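Local coordinates for protein plantazolicin methyltransferase BamL (PDB 5DLY) that probably transfers methyl groups from S-adenosylmethionine to the amino terminus of desmethylplantazolicin, and here binds S-adenosylhomocysteine beside a desmethyl, monoazolic substrate analogue, at residues I5-E10 / F136-A141; E10-Q15 / Q185-L190; T18-P23 / E179-D184. One frame throughout, in Å; residues are numbered along the deposited sequence.

Contact 1: I5-E10 / F136-A141; sequences IVRESE and FKNPIA. With SAH (S-adenosyl-L-homocysteine), chain C.
V6 overlaps P139 and I140 with its two methyls, one to each. CG1, anti to the backbone N (chi1 164°), meets the proline ring tip to tip, V6 CG1 lying 3.8 Å from P139 CG. The other branch lies against the end of the isoleucine, with V6 CG2 3.7 Å from I140 CD1. This apolar patch sets helix 2-8 against the first turn of helix 139-148, and L198 and V202 of helix 192-203 touch I140 as well. Beside it the contact turns polar. The R7 chain, bent at chi2 and chi3, brings its guanidinium over to the loop before the helix, where R7 NH2 comes 2.9 Å from K137 O, an oxygen that accepts from R13 and lies at the R7 guanidinium edge. R7 forms a side-on salt bridge with E10: NE and NH2 both donate to OE1, at 3.0 Å for R7 NE to E10 OE1, and the carboxylate oxygen lies near the guanidinium plane. A water donates to both E10 OE1 and N138 OD1, while the amide nitrogen of N138 is hydrogen-bonded to E114. The extended chain of K137 crosses E10 obliquely, its CE 3.4 Å from E10 OE2; the charged ends, E10 OE2 and K137 NZ, stay 4.3 Å apart. Within the loop before helix 139-148, F136 turns its ring edge to the adenine of S-adenosylhomocysteine, CE1 lying 3.6 Å from the ligand's C5. With E10 and E3 as acidic partners, the R7 charge is probably well compensated, even with R13 close by.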
loop_
_atom_site.group_PDB
_atom_site.type_symbol
_atom_site.label_atom_id
_atom_site.label_comp_id
_atom_site.label_asym_id
_atom_site.label_seq_id
_atom_site.Cartn_x
_atom_site.Cartn_y
_atom_site.Cartn_z
ATOM N N ILE A 5 -0.426 -12.224 17.912
ATOM C CA ILE A 5 -0.298 -12.740 16.538
ATOM C C ILE A 5 0.781 -11.946 15.797
ATOM O O ILE A 5 1.652 -12.519 15.137
ATOM C CB ILE A 5 -1.636 -12.664 15.769
ATOM C CG1 ILE A 5 -2.571 -13.791 16.217
ATOM C CG2 ILE A 5 -1.415 -12.749 14.257
ATOM C CD1 ILE A 5 -4.038 -13.524 15.962
ATOM N N VAL A 6 0.725 -10.625 15.932
ATOM C CA VAL A 6 1.723 -9.744 15.320
ATOM C C VAL A 6 3.129 -9.979 15.891
ATOM O O VAL A 6 4.095 -10.056 15.136
ATOM C CB VAL A 6 1.292 -8.261 15.412
ATOM C CG1 VAL A 6 2.461 -7.319 15.153
ATOM C CG2 VAL A 6 0.161 -7.997 14.432
ATOM N N ARG A 7 3.243 -10.117 17.212
ATOM C CA ARG A 7 4.554 -10.360 17.825
ATOM C C ARG A 7 5.147 -11.707 17.425
ATOM O O ARG A 7 6.358 -11.821 17.228
ATOM C CB ARG A 7 4.504 -10.243 19.360
ATOM C CG ARG A 7 4.250 -8.839 19.900
ATOM C CD ARG A 7 5.497 -7.958 19.953
ATOM N NE ARG A 7 6.000 -7.569 18.631
ATOM C CZ ARG A 7 5.411 -6.694 17.813
ATOM N NH1 ARG A 7 4.273 -6.099 18.153
ATOM N NH2 ARG A 7 5.960 -6.433 16.635
ATOM N N GLU A 8 4.288 -12.714 17.286
ATOM C CA GLU A 8 4.747 -14.070 16.994
ATOM C C GLU A 8 5.142 -14.276 15.539
ATOM O O GLU A 8 5.870 -15.218 15.220
ATOM C CB GLU A 8 3.711 -15.109 17.430
ATOM C CG GLU A 8 3.704 -15.354 18.933
ATOM C CD GLU A 8 5.059 -15.790 19.472
ATOM O OE1 GLU A 8 5.737 -14.970 20.123
ATOM O OE2 GLU A 8 5.460 -16.945 19.237
ATOM N N SER A 9 4.669 -13.381 14.670
ATOM C CA SER A 9 5.050 -13.376 13.256
ATOM C C SER A 9 6.153 -12.358 12.944
ATOM O O SER A 9 6.530 -12.175 11.780
ATOM C CB SER A 9 3.824 -13.138 12.364
ATOM O OG SER A 9 3.057 -12.026 12.796
ATOM N N GLU A 10 6.689 -11.715 13.978
ATOM C CA GLU A 10 7.732 -10.703 13.799
ATOM C C GLU A 10 8.976 -11.226 13.074
ATOM O O GLU A 10 9.497 -10.562 12.177
ATOM C CB GLU A 10 8.101 -10.070 15.145
ATOM C CG GLU A 10 9.089 -8.923 15.056
ATOM C CD GLU A 10 9.411 -8.339 16.416
ATOM O OE1 GLU A 10 8.503 -7.757 17.049
ATOM O OE2 GLU A 10 10.573 -8.463 16.843
ATOM N N PHE A 136 6.907 -4.497 7.886
ATOM C CA PHE A 136 7.146 -3.669 9.069
ATOM C C PHE A 136 7.326 -4.521 10.315
ATOM O O PHE A 136 6.526 -5.417 10.566
ATOM C CB PHE A 136 5.982 -2.697 9.297
ATOM C CG PHE A 136 5.685 -1.793 8.128
ATOM C CD1 PHE A 136 6.671 -1.454 7.206
ATOM C CD2 PHE A 136 4.417 -1.249 7.978
ATOM C CE1 PHE A 136 6.385 -0.615 6.132
ATOM C CE2 PHE A 136 4.126 -0.399 6.916
ATOM C CZ PHE A 136 5.110 -0.088 5.993
ATOM N N LYS A 137 8.368 -4.241 11.096
ATOM C CA LYS A 137 8.540 -4.911 12.384
ATOM C C LYS A 137 7.351 -4.686 13.330
ATOM O O LYS A 137 6.873 -5.616 13.994
ATOM C CB LYS A 137 9.848 -4.463 13.048
ATOM C CG LYS A 137 10.112 -5.125 14.399
ATOM C CD LYS A 137 11.440 -4.670 14.994
ATOM C CE LYS A 137 11.660 -5.269 16.380
ATOM N NZ LYS A 137 12.966 -4.837 16.959
ATOM N N ASN A 138 6.867 -3.447 13.368
ATOM C CA ASN A 138 5.822 -3.035 14.293
ATOM C C ASN A 138 4.617 -2.430 13.557
ATOM O O ASN A 138 4.353 -1.229 13.665
ATOM C CB ASN A 138 6.414 -2.045 15.298
ATOM C CG ASN A 138 7.528 -2.662 16.130
ATOM O OD1 ASN A 138 7.291 -3.617 16.872
ATOM N ND2 ASN A 138 8.740 -2.126 16.009
ATOM N N PRO A 139 3.863 -3.270 12.818
ATOM C CA PRO A 139 2.768 -2.746 12.000
ATOM C C PRO A 139 1.653 -2.043 12.777
ATOM O O PRO A 139 1.109 -1.048 12.289
ATOM C CB PRO A 139 2.243 -3.980 11.262
ATOM C CG PRO A 139 2.677 -5.141 12.082
ATOM C CD PRO A 139 3.996 -4.735 12.672
ATOM N N ILE A 140 1.302 -2.539 13.969
ATOM C CA ILE A 140 0.243 -1.895 14.753
ATOM C C ILE A 140 0.681 -0.501 15.232
ATOM O O ILE A 140 -0.089 0.461 15.138
ATOM C CB ILE A 140 -0.209 -2.778 15.944
ATOM C CG1 ILE A 140 -0.640 -4.167 15.448
ATOM C CG2 ILE A 140 -1.340 -2.109 16.712
ATOM C CD1 ILE A 140 -0.960 -5.164 16.549
ATOM N N ALA A 141 1.924 -0.390 15.704
ATOM C CA ALA A 141 2.488 0.898 16.112
ATOM C C ALA A 141 2.486 1.890 14.953
ATOM O O ALA A 141 2.130 3.056 15.125
ATOM C CB ALA A 141 3.902 0.730 16.653
HETATM N N SAH C . 5.139 1.001 -1.923
HETATM C CA SAH C . 6.062 0.281 -2.860
HETATM C CB SAH C . 6.671 -0.928 -2.157
HETATM C CG SAH C . 8.154 -1.067 -2.512
HETATM S SD SAH C . 8.844 -2.593 -1.928
HETATM C C SAH C . 5.304 -0.177 -4.074
HETATM O O SAH C . 4.157 0.198 -4.287
HETATM O OXT SAH C . 5.805 -0.953 -4.888
HETATM C "C5'" SAH C . 8.763 -2.411 -0.169
HETATM C "C4'" SAH C . 9.420 -1.133 0.336
HETATM O "O4'" SAH C . 9.117 -0.964 1.729
HETATM C "C3'" SAH C . 10.945 -1.177 0.243
HETATM O "O3'" SAH C . 11.426 -0.063 -0.535
HETATM C "C2'" SAH C . 11.420 -1.133 1.691
HETATM O "O2'" SAH C . 12.657 -0.446 1.905
HETATM C "C1'" SAH C . 10.263 -0.406 2.357
HETATM N N9 SAH C . 10.167 -0.582 3.824
HETATM C C8 SAH C . 10.228 -1.745 4.508
HETATM N N7 SAH C . 10.102 -1.527 5.835
HETATM C C5 SAH C . 9.943 -0.204 6.008
HETATM C C6 SAH C . 9.760 0.680 7.166
HETATM N N6 SAH C . 9.706 0.144 8.400
HETATM N N1 SAH C . 9.630 2.013 6.933
HETATM C C2 SAH C . 9.688 2.518 5.683
HETATM N N3 SAH C . 9.853 1.763 4.564
HETATM C C4 SAH C . 9.994 0.416 4.681
HETATM O O HOH W 1 3.284 -3.606 16.328
HETATM O O HOH W 2 8.797 -5.234 18.373
#

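Contact 2: E10-Q15 / Q185-L190; sequences EANRIQ and QYRASL. With 5D7 (prop-2-en-1-yl 2-[(1S)-1-amino-4-carbamimidamidobutyl]-1,3-thiazole-4-carboxylate), chain B.
The C-terminal end of helix 176-187, which lines the pocket of the substrate analogue, meets the first turns of helix 10-21 here. The backbones come close at R13 and A188, where A188 CB rests on the opposing main chain, 3.5 Å from N12 O. N12 lies across the R187 chain at about a right angle, its OD1 3.6 Å from R187 CD, while its CB faces the backbone of R187 and A188. The guanidinium of R187 continues past this crossing to a salt bridge with D184. On the other flank the methylenes of R13 pass A188, with R13 CG 3.7 Å from A188 O, and a water bridges that carbonyl to R13 NH1. Further along, R13 NE and NH2 donate hydrogen bonds to the main-chain oxygens of F136 and K137, so this buried arginine ties the N-terminal helices to the loop that follows strand 124-130 of the Rossmann-like methyltransferase fold. The inner side of 185-190 grips the guanidinium of the analogue by two nitrogens: its NH1 donates to Q185 O at 2.9 Å with an angle of 148° at the hydrogen, and its NH2 to S189 OG at 3.0 Å. S189 OG stands anti to its own carbonyl carbon (chi1 -53°) and itself donates to Q185 O at 2.8 Å, which therefore accepts from both the serine and the ligand. D160 and L131 supply further hydrogen bonds to the analogue, and the Y186 hydroxyl approaches the allyl group, OH 3.7 Å from C3 of the analogue.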
loop_
_atom_site.group_PDB
_atom_site.type_symbol
_atom_site.label_atom_id
_atom_site.label_comp_id
_atom_site.label_asym_id
_atom_site.label_seq_id
_atom_site.Cartn_x
_atom_site.Cartn_y
_atom_site.Cartn_z
ATOM N N GLU A 10 6.689 -11.715 13.978
ATOM C CA GLU A 10 7.732 -10.703 13.799
ATOM C C GLU A 10 8.976 -11.226 13.074
ATOM O O GLU A 10 9.497 -10.562 12.177
ATOM C CB GLU A 10 8.101 -10.070 15.145
ATOM C CG GLU A 10 9.089 -8.923 15.056
ATOM C CD GLU A 10 9.411 -8.339 16.416
ATOM O OE1 GLU A 10 8.503 -7.757 17.049
ATOM O OE2 GLU A 10 10.573 -8.463 16.843
ATOM N N ALA A 11 9.444 -12.416 13.447
ATOM C CA ALA A 11 10.619 -13.006 12.811
ATOM C C ALA A 11 10.413 -13.215 11.313
ATOM O O ALA A 11 11.334 -13.017 10.528
ATOM C CB ALA A 11 10.996 -14.318 13.486
ATOM N N ASN A 12 9.200 -13.602 10.924
ATOM C CA ASN A 12 8.875 -13.749 9.508
ATOM C C ASN A 12 8.994 -12.422 8.768
ATOM O O ASN A 12 9.524 -12.370 7.661
ATOM C CB ASN A 12 7.476 -14.336 9.324
ATOM C CG ASN A 12 7.369 -15.765 9.827
ATOM O OD1 ASN A 12 8.345 -16.521 9.815
ATOM N ND2 ASN A 12 6.177 -16.141 10.266
ATOM N N ARG A 13 8.521 -11.354 9.401
ATOM C CA ARG A 13 8.545 -10.027 8.799
ATOM C C ARG A 13 9.974 -9.505 8.679
ATOM O O ARG A 13 10.327 -8.891 7.669
ATOM C CB ARG A 13 7.656 -9.053 9.582
ATOM C CG ARG A 13 6.177 -9.397 9.523
ATOM C CD ARG A 13 5.306 -8.230 9.960
ATOM N NE ARG A 13 5.614 -7.840 11.334
ATOM C CZ ARG A 13 5.142 -8.458 12.412
ATOM N NH1 ARG A 13 4.312 -9.494 12.292
ATOM N NH2 ARG A 13 5.496 -8.033 13.613
ATOM N N ILE A 14 10.804 -9.783 9.691
ATOM C CA ILE A 14 12.228 -9.434 9.625
ATOM C C ILE A 14 12.898 -10.124 8.434
ATOM O O ILE A 14 13.653 -9.493 7.698
ATOM C CB ILE A 14 12.999 -9.776 10.929
ATOM C CG1 ILE A 14 12.350 -9.117 12.157
ATOM C CG2 ILE A 14 14.480 -9.422 10.786
ATOM C CD1 ILE A 14 12.272 -7.607 12.127
ATOM N N GLN A 15 12.594 -11.409 8.248
ATOM C CA GLN A 15 13.120 -12.191 7.131
ATOM C C GLN A 15 12.661 -11.654 5.776
ATOM O O GLN A 15 13.464 -11.551 4.849
ATOM C CB GLN A 15 12.755 -13.675 7.288
ATOM C CG GLN A 15 13.176 -14.575 6.127
ATOM C CD GLN A 15 14.679 -14.586 5.878
ATOM O OE1 GLN A 15 15.477 -14.323 6.781
ATOM N NE2 GLN A 15 15.071 -14.888 4.644
ATOM N N GLN A 185 8.055 -13.567 1.393
ATOM C CA GLN A 185 7.072 -12.474 1.389
ATOM C C GLN A 185 5.696 -12.942 1.878
ATOM O O GLN A 185 5.077 -12.288 2.723
ATOM C CB GLN A 185 6.962 -11.801 0.013
ATOM C CG GLN A 185 8.233 -11.127 -0.499
ATOM C CD GLN A 185 8.935 -10.282 0.560
ATOM O OE1 GLN A 185 10.121 -10.472 0.854
ATOM N NE2 GLN A 185 8.200 -9.358 1.146
ATOM N N TYR A 186 5.207 -14.059 1.339
ATOM C CA TYR A 186 3.905 -14.579 1.758
ATOM C C TYR A 186 3.875 -15.053 3.205
ATOM O O TYR A 186 2.880 -14.842 3.890
ATOM C CB TYR A 186 3.382 -15.665 0.804
ATOM C CG TYR A 186 2.832 -15.098 -0.485
ATOM C CD1 TYR A 186 1.509 -14.654 -0.572
ATOM C CD2 TYR A 186 3.641 -14.988 -1.619
ATOM C CE1 TYR A 186 1.008 -14.129 -1.759
ATOM C CE2 TYR A 186 3.154 -14.454 -2.803
ATOM C CZ TYR A 186 1.842 -14.024 -2.868
ATOM O OH TYR A 186 1.379 -13.502 -4.053
ATOM N N ARG A 187 4.967 -15.664 3.673
ATOM C CA ARG A 187 5.054 -16.136 5.059
ATOM C C ARG A 187 4.953 -14.977 6.063
ATOM O O ARG A 187 4.426 -15.145 7.164
ATOM C CB ARG A 187 6.356 -16.920 5.283
ATOM C CG ARG A 187 6.317 -17.873 6.475
ATOM C CD ARG A 187 7.689 -18.440 6.844
ATOM N NE ARG A 187 8.376 -19.079 5.717
ATOM C CZ ARG A 187 9.474 -18.599 5.135
ATOM N NH1 ARG A 187 10.035 -17.480 5.585
ATOM N NH2 ARG A 187 10.021 -19.245 4.111
ATOM N N ALA A 188 5.435 -13.799 5.663
ATOM C CA ALA A 188 5.379 -12.609 6.513
ATOM C C ALA A 188 4.015 -11.927 6.489
ATOM O O ALA A 188 3.750 -11.036 7.298
ATOM C CB ALA A 188 6.457 -11.617 6.099
ATOM N N SER A 189 3.154 -12.337 5.564
ATOM C CA SER A 189 1.886 -11.632 5.341
ATOM C C SER A 189 0.809 -11.999 6.355
ATOM O O SER A 189 0.896 -13.031 7.026
ATOM C CB SER A 189 1.366 -11.919 3.931
ATOM O OG SER A 189 2.372 -11.642 2.971
ATOM N N LEU A 190 -0.208 -11.145 6.459
ATOM C CA LEU A 190 -1.382 -11.451 7.260
ATOM C C LEU A 190 -2.403 -12.183 6.401
ATOM O O LEU A 190 -2.352 -12.133 5.166
ATOM C CB LEU A 190 -2.010 -10.168 7.811
ATOM C CG LEU A 190 -1.127 -9.325 8.745
ATOM C CD1 LEU A 190 -1.779 -7.980 9.018
ATOM C CD2 LEU A 190 -0.779 -10.042 10.045
HETATM O O9 5D7 B . 2.131 -7.719 -5.095
HETATM C C6 5D7 B . 2.880 -8.684 -5.143
HETATM O O7 5D7 B . 2.520 -9.868 -5.884
HETATM C C8 5D7 B . 1.230 -10.019 -6.482
HETATM C C2 5D7 B . 4.201 -8.672 -4.471
HETATM N N3 5D7 B . 4.728 -7.541 -3.930
HETATM C C4 5D7 B . 5.936 -7.687 -3.366
HETATM S S5 5D7 B . 6.442 -9.336 -3.548
HETATM C C1 5D7 B . 5.007 -9.815 -4.377
HETATM C CA 5D7 B . 6.810 -6.701 -2.697
HETATM N N 5D7 B . 6.238 -5.380 -2.923
HETATM C CB 5D7 B . 6.954 -6.983 -1.195
HETATM C CG 5D7 B . 5.666 -7.369 -0.459
HETATM C CD 5D7 B . 5.762 -6.910 0.988
HETATM N NE 5D7 B . 4.602 -7.397 1.722
HETATM C CZ 5D7 B . 4.443 -8.568 2.343
HETATM N NH2 5D7 B . 3.356 -8.825 2.930
HETATM N NH1 5D7 B . 5.387 -9.420 2.370
HETATM C C3 5D7 B . 1.158 -11.386 -7.111
HETATM C C5 5D7 B . 0.475 -11.589 -8.221
HETATM O O HOH W 3 2.921 -10.668 9.918
#

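Contact 3: T18-P23 / E179-D184; sequences TWFSHP and EAYLKD. With 5D7 (prop-2-en-1-yl 2-[(1S)-1-amino-4-carbamimidamidobutyl]-1,3-thiazole-4-carboxylate), chain B; SAH (S-adenosyl-L-homocysteine), chain C.
W19 spreads its indole over the shoulder of helix 176-187, filling the hollow between A180, Y181 and D184. One face of the indole lies on Y181: the CB of the tyrosine sits over the six-membered ring, 3.7 Å from its centroid and 7° off the normal, a CH-pi contact. Towards the rim of the same bicycle, W19 CZ2 reaches the backbone, 3.5 Å from Y181 N, with A180 CB beyond it. The tyrosine ring, its CG anti to the backbone N, then rises past the five-membered ring, the planes inclined at 59°, and its edge is wedged against the base of the indole, Y181 CD1 being 3.5 Å from W19 CG. The nitrogen edge is pinned by an almost straight hydrogen bond, W19 NE1 to D184 OD2 at 2.9 Å and 173°, lying in the indole plane and using the anti lone pair of the carboxylate oxygen. Q15 also donates to that oxygen, R187 takes OD1, and K25 makes a cation-pi contact with W19. The contact joins helix 10-21 to helix 176-187, which together wall the ligand site of the Rossmann-like methyltransferase fold. The next bump, F20, projects beside the place where the two ligands meet and touches both. F20 crosses Y181 at about a right angle, its tip CZ 3.4 Å from Y181 OH. C5' of S-adenosylhomocysteine lies over one face of F20, toward the rim, and F20 CE1 comes 3.4 Å from the ligand's sulphur SD. The Y181 hydroxyl lies 3.0 Å from S5 of the analogue and is hydrogen-bonded to D33. L182 CD2 packs on C1 of the same thiazole.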
loop_
_atom_site.group_PDB
_atom_site.type_symbol
_atom_site.label_atom_id
_atom_site.label_comp_id
_atom_site.label_asym_id
_atom_site.label_seq_id
_atom_site.Cartn_x
_atom_site.Cartn_y
_atom_site.Cartn_z
ATOM N N THR A 18 14.657 -8.635 4.677
ATOM C CA THR A 18 16.012 -8.847 4.136
ATOM C C THR A 18 16.076 -8.695 2.612
ATOM O O THR A 18 17.113 -8.322 2.066
ATOM C CB THR A 18 16.650 -10.196 4.552
ATOM O OG1 THR A 18 15.915 -11.290 3.988
ATOM C CG2 THR A 18 16.720 -10.322 6.064
ATOM N N TRP A 19 14.958 -8.942 1.929
ATOM C CA TRP A 19 14.899 -8.798 0.478
ATOM C C TRP A 19 14.935 -7.342 -0.020
ATOM O O TRP A 19 15.012 -7.093 -1.220
ATOM C CB TRP A 19 13.685 -9.568 -0.071
ATOM C CG TRP A 19 13.859 -11.040 0.093
ATOM C CD1 TRP A 19 13.470 -11.800 1.156
ATOM C CD2 TRP A 19 14.519 -11.928 -0.821
ATOM N NE1 TRP A 19 13.833 -13.121 0.952
ATOM C CE2 TRP A 19 14.473 -13.220 -0.255
ATOM C CE3 TRP A 19 15.124 -11.757 -2.076
ATOM C CZ2 TRP A 19 15.023 -14.344 -0.899
ATOM C CZ3 TRP A 19 15.672 -12.867 -2.712
ATOM C CH2 TRP A 19 15.611 -14.146 -2.121
ATOM N N PHE A 20 14.913 -6.391 0.918
ATOM C CA PHE A 20 14.968 -4.971 0.587
ATOM C C PHE A 20 16.156 -4.256 1.218
ATOM O O PHE A 20 16.398 -3.086 0.920
ATOM C CB PHE A 20 13.631 -4.295 0.923
ATOM C CG PHE A 20 12.494 -4.892 0.165
ATOM C CD1 PHE A 20 12.238 -4.486 -1.142
ATOM C CD2 PHE A 20 11.737 -5.922 0.716
ATOM C CE1 PHE A 20 11.221 -5.070 -1.878
ATOM C CE2 PHE A 20 10.712 -6.503 -0.017
ATOM C CZ PHE A 20 10.457 -6.078 -1.311
ATOM N N SER A 21 16.914 -4.978 2.039
ATOM C CA SER A 21 18.044 -4.398 2.775
ATOM C C SER A 21 19.394 -5.058 2.463
ATOM O O SER A 21 20.440 -4.575 2.909
ATOM C CB SER A 21 17.771 -4.437 4.284
ATOM O OG SER A 21 17.663 -5.768 4.759
ATOM N N HIS A 22 19.368 -6.159 1.718
ATOM C CA HIS A 22 20.589 -6.860 1.311
ATOM C C HIS A 22 20.880 -6.592 -0.165
ATOM O O HIS A 22 19.966 -6.646 -0.991
ATOM C CB HIS A 22 20.464 -8.361 1.578
ATOM C CG HIS A 22 20.661 -8.735 3.014
ATOM N ND1 HIS A 22 19.697 -8.531 3.978
ATOM C CD2 HIS A 22 21.714 -9.301 3.652
ATOM C CE1 HIS A 22 20.147 -8.952 5.146
ATOM N NE2 HIS A 22 21.367 -9.429 4.975
ATOM N N PRO A 23 22.150 -6.290 -0.504
ATOM C CA PRO A 23 22.498 -5.842 -1.857
ATOM C C PRO A 23 22.072 -6.809 -2.963
ATOM O O PRO A 23 21.461 -6.384 -3.946
ATOM C CB PRO A 23 24.032 -5.717 -1.812
ATOM C CG PRO A 23 24.459 -6.505 -0.615
ATOM C CD PRO A 23 23.339 -6.352 0.367
ATOM N N GLU A 179 11.423 -17.544 -6.325
ATOM C CA GLU A 179 10.623 -18.464 -5.523
ATOM C C GLU A 179 10.896 -18.289 -4.023
ATOM O O GLU A 179 9.963 -18.201 -3.231
ATOM C CB GLU A 179 10.874 -19.917 -5.959
ATOM C CG GLU A 179 10.148 -20.952 -5.116
ATOM C CD GLU A 179 10.461 -22.371 -5.545
ATOM O OE1 GLU A 179 11.591 -22.835 -5.293
ATOM O OE2 GLU A 179 9.570 -23.027 -6.121
ATOM N N ALA A 180 12.177 -18.235 -3.655
ATOM C CA ALA A 180 12.598 -18.008 -2.272
ATOM C C ALA A 180 12.089 -16.670 -1.744
ATOM O O ALA A 180 11.576 -16.588 -0.632
ATOM C CB ALA A 180 14.116 -18.083 -2.165
ATOM N N TYR A 181 12.231 -15.639 -2.573
ATOM C CA TYR A 181 11.710 -14.303 -2.290
ATOM C C TYR A 181 10.219 -14.336 -1.976
ATOM O O TYR A 181 9.792 -13.872 -0.919
ATOM C CB TYR A 181 12.010 -13.396 -3.486
ATOM C CG TYR A 181 11.289 -12.073 -3.500
ATOM C CD1 TYR A 181 11.473 -11.145 -2.473
ATOM C CD2 TYR A 181 10.452 -11.739 -4.559
ATOM C CE1 TYR A 181 10.818 -9.921 -2.495
ATOM C CE2 TYR A 181 9.777 -10.521 -4.586
ATOM C CZ TYR A 181 9.975 -9.621 -3.553
ATOM O OH TYR A 181 9.333 -8.405 -3.575
ATOM N N LEU A 182 9.433 -14.910 -2.880
ATOM C CA LEU A 182 7.978 -14.934 -2.701
ATOM C C LEU A 182 7.539 -15.749 -1.488
ATOM O O LEU A 182 6.620 -15.346 -0.769
ATOM C CB LEU A 182 7.273 -15.418 -3.973
ATOM C CG LEU A 182 7.349 -14.477 -5.183
ATOM C CD1 LEU A 182 6.625 -15.108 -6.362
ATOM C CD2 LEU A 182 6.798 -13.087 -4.877
ATOM N N LYS A 183 8.192 -16.889 -1.255
ATOM C CA LYS A 183 7.893 -17.689 -0.063
ATOM C C LYS A 183 8.068 -16.850 1.204
ATOM O O LYS A 183 7.186 -16.835 2.069
ATOM C CB LYS A 183 8.773 -18.943 0.015
ATOM C CG LYS A 183 8.367 -20.082 -0.906
ATOM C CD LYS A 183 9.214 -21.306 -0.586
ATOM C CE LYS A 183 9.218 -22.312 -1.720
ATOM N NZ LYS A 183 10.371 -23.249 -1.569
ATOM N N ASP A 184 9.210 -16.166 1.316
ATOM C CA ASP A 184 9.455 -15.274 2.449
ATOM C C ASP A 184 8.424 -14.140 2.537
ATOM O O ASP A 184 7.956 -13.808 3.631
ATOM C CB ASP A 184 10.865 -14.689 2.398
ATOM C CG ASP A 184 11.936 -15.668 2.849
ATOM O OD1 ASP A 184 11.604 -16.754 3.387
ATOM O OD2 ASP A 184 13.117 -15.325 2.682
HETATM O O9 5D7 B . 2.131 -7.719 -5.095
HETATM C C6 5D7 B . 2.880 -8.684 -5.143
HETATM O O7 5D7 B . 2.520 -9.868 -5.884
HETATM C C8 5D7 B . 1.230 -10.019 -6.482
HETATM C C2 5D7 B . 4.201 -8.672 -4.471
HETATM N N3 5D7 B . 4.728 -7.541 -3.930
HETATM C C4 5D7 B . 5.936 -7.687 -3.366
HETATM S S5 5D7 B . 6.442 -9.336 -3.548
HETATM C C1 5D7 B . 5.007 -9.815 -4.377
HETATM C CA 5D7 B . 6.810 -6.701 -2.697
HETATM N N 5D7 B . 6.238 -5.380 -2.923
HETATM C CB 5D7 B . 6.954 -6.983 -1.195
HETATM C CG 5D7 B . 5.666 -7.369 -0.459
HETATM C CD 5D7 B . 5.762 -6.910 0.988
HETATM N NE 5D7 B . 4.602 -7.397 1.722
HETATM C CZ 5D7 B . 4.443 -8.568 2.343
HETATM N NH2 5D7 B . 3.356 -8.825 2.930
HETATM N NH1 5D7 B . 5.387 -9.420 2.370
HETATM C C3 5D7 B . 1.158 -11.386 -7.111
HETATM C C5 5D7 B . 0.475 -11.589 -8.221
HETATM N N SAH C . 5.139 1.001 -1.923
HETATM C CA SAH C . 6.062 0.281 -2.860
HETATM C CB SAH C . 6.671 -0.928 -2.157
HETATM C CG SAH C . 8.154 -1.067 -2.512
HETATM S SD SAH C . 8.844 -2.593 -1.928
HETATM C C SAH C . 5.304 -0.177 -4.074
HETATM O O SAH C . 4.157 0.198 -4.287
HETATM O OXT SAH C . 5.805 -0.953 -4.888
HETATM C "C5'" SAH C . 8.763 -2.411 -0.169
HETATM C "C4'" SAH C . 9.420 -1.133 0.336
HETATM O "O4'" SAH C . 9.117 -0.964 1.729
HETATM C "C3'" SAH C . 10.945 -1.177 0.243
HETATM O "O3'" SAH C . 11.426 -0.063 -0.535
HETATM C "C2'" SAH C . 11.420 -1.133 1.691
HETATM O "O2'" SAH C . 12.657 -0.446 1.905
HETATM C "C1'" SAH C . 10.263 -0.406 2.357
HETATM N N9 SAH C . 10.167 -0.582 3.824
HETATM C C8 SAH C . 10.228 -1.745 4.508
HETATM N N7 SAH C . 10.102 -1.527 5.835
HETATM C C5 SAH C . 9.943 -0.204 6.008
HETATM C C6 SAH C . 9.760 0.680 7.166
HETATM N N6 SAH C . 9.706 0.144 8.400
HETATM N N1 SAH C . 9.630 2.013 6.933
HETATM C C2 SAH C . 9.688 2.518 5.683
HETATM N N3 SAH C . 9.853 1.763 4.564
HETATM C C4 SAH C . 9.994 0.416 4.681
#

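Contacts 2 and 3 join the same two helices, 10-21 and 176-187, and both touch the substrate analogue; contact 1 instead sets helix 2-8 on helix 139-148 and the loop before it. Contact 3 is the buried one, aromatic and apolar, with a single straight indole-carboxylate bond, whereas contacts 1 and 2 are partly buried and mix aliphatic packing with charged groups and bridging waters. Contact 2 touches both of its neighbours, while contacts 1 and 3 do not meet, so the three form a continuous run along the N-terminal helices. Contacts 1 and 3 reach the cofactor product at different parts, the adenine in one and the ribose and sulphur in the other.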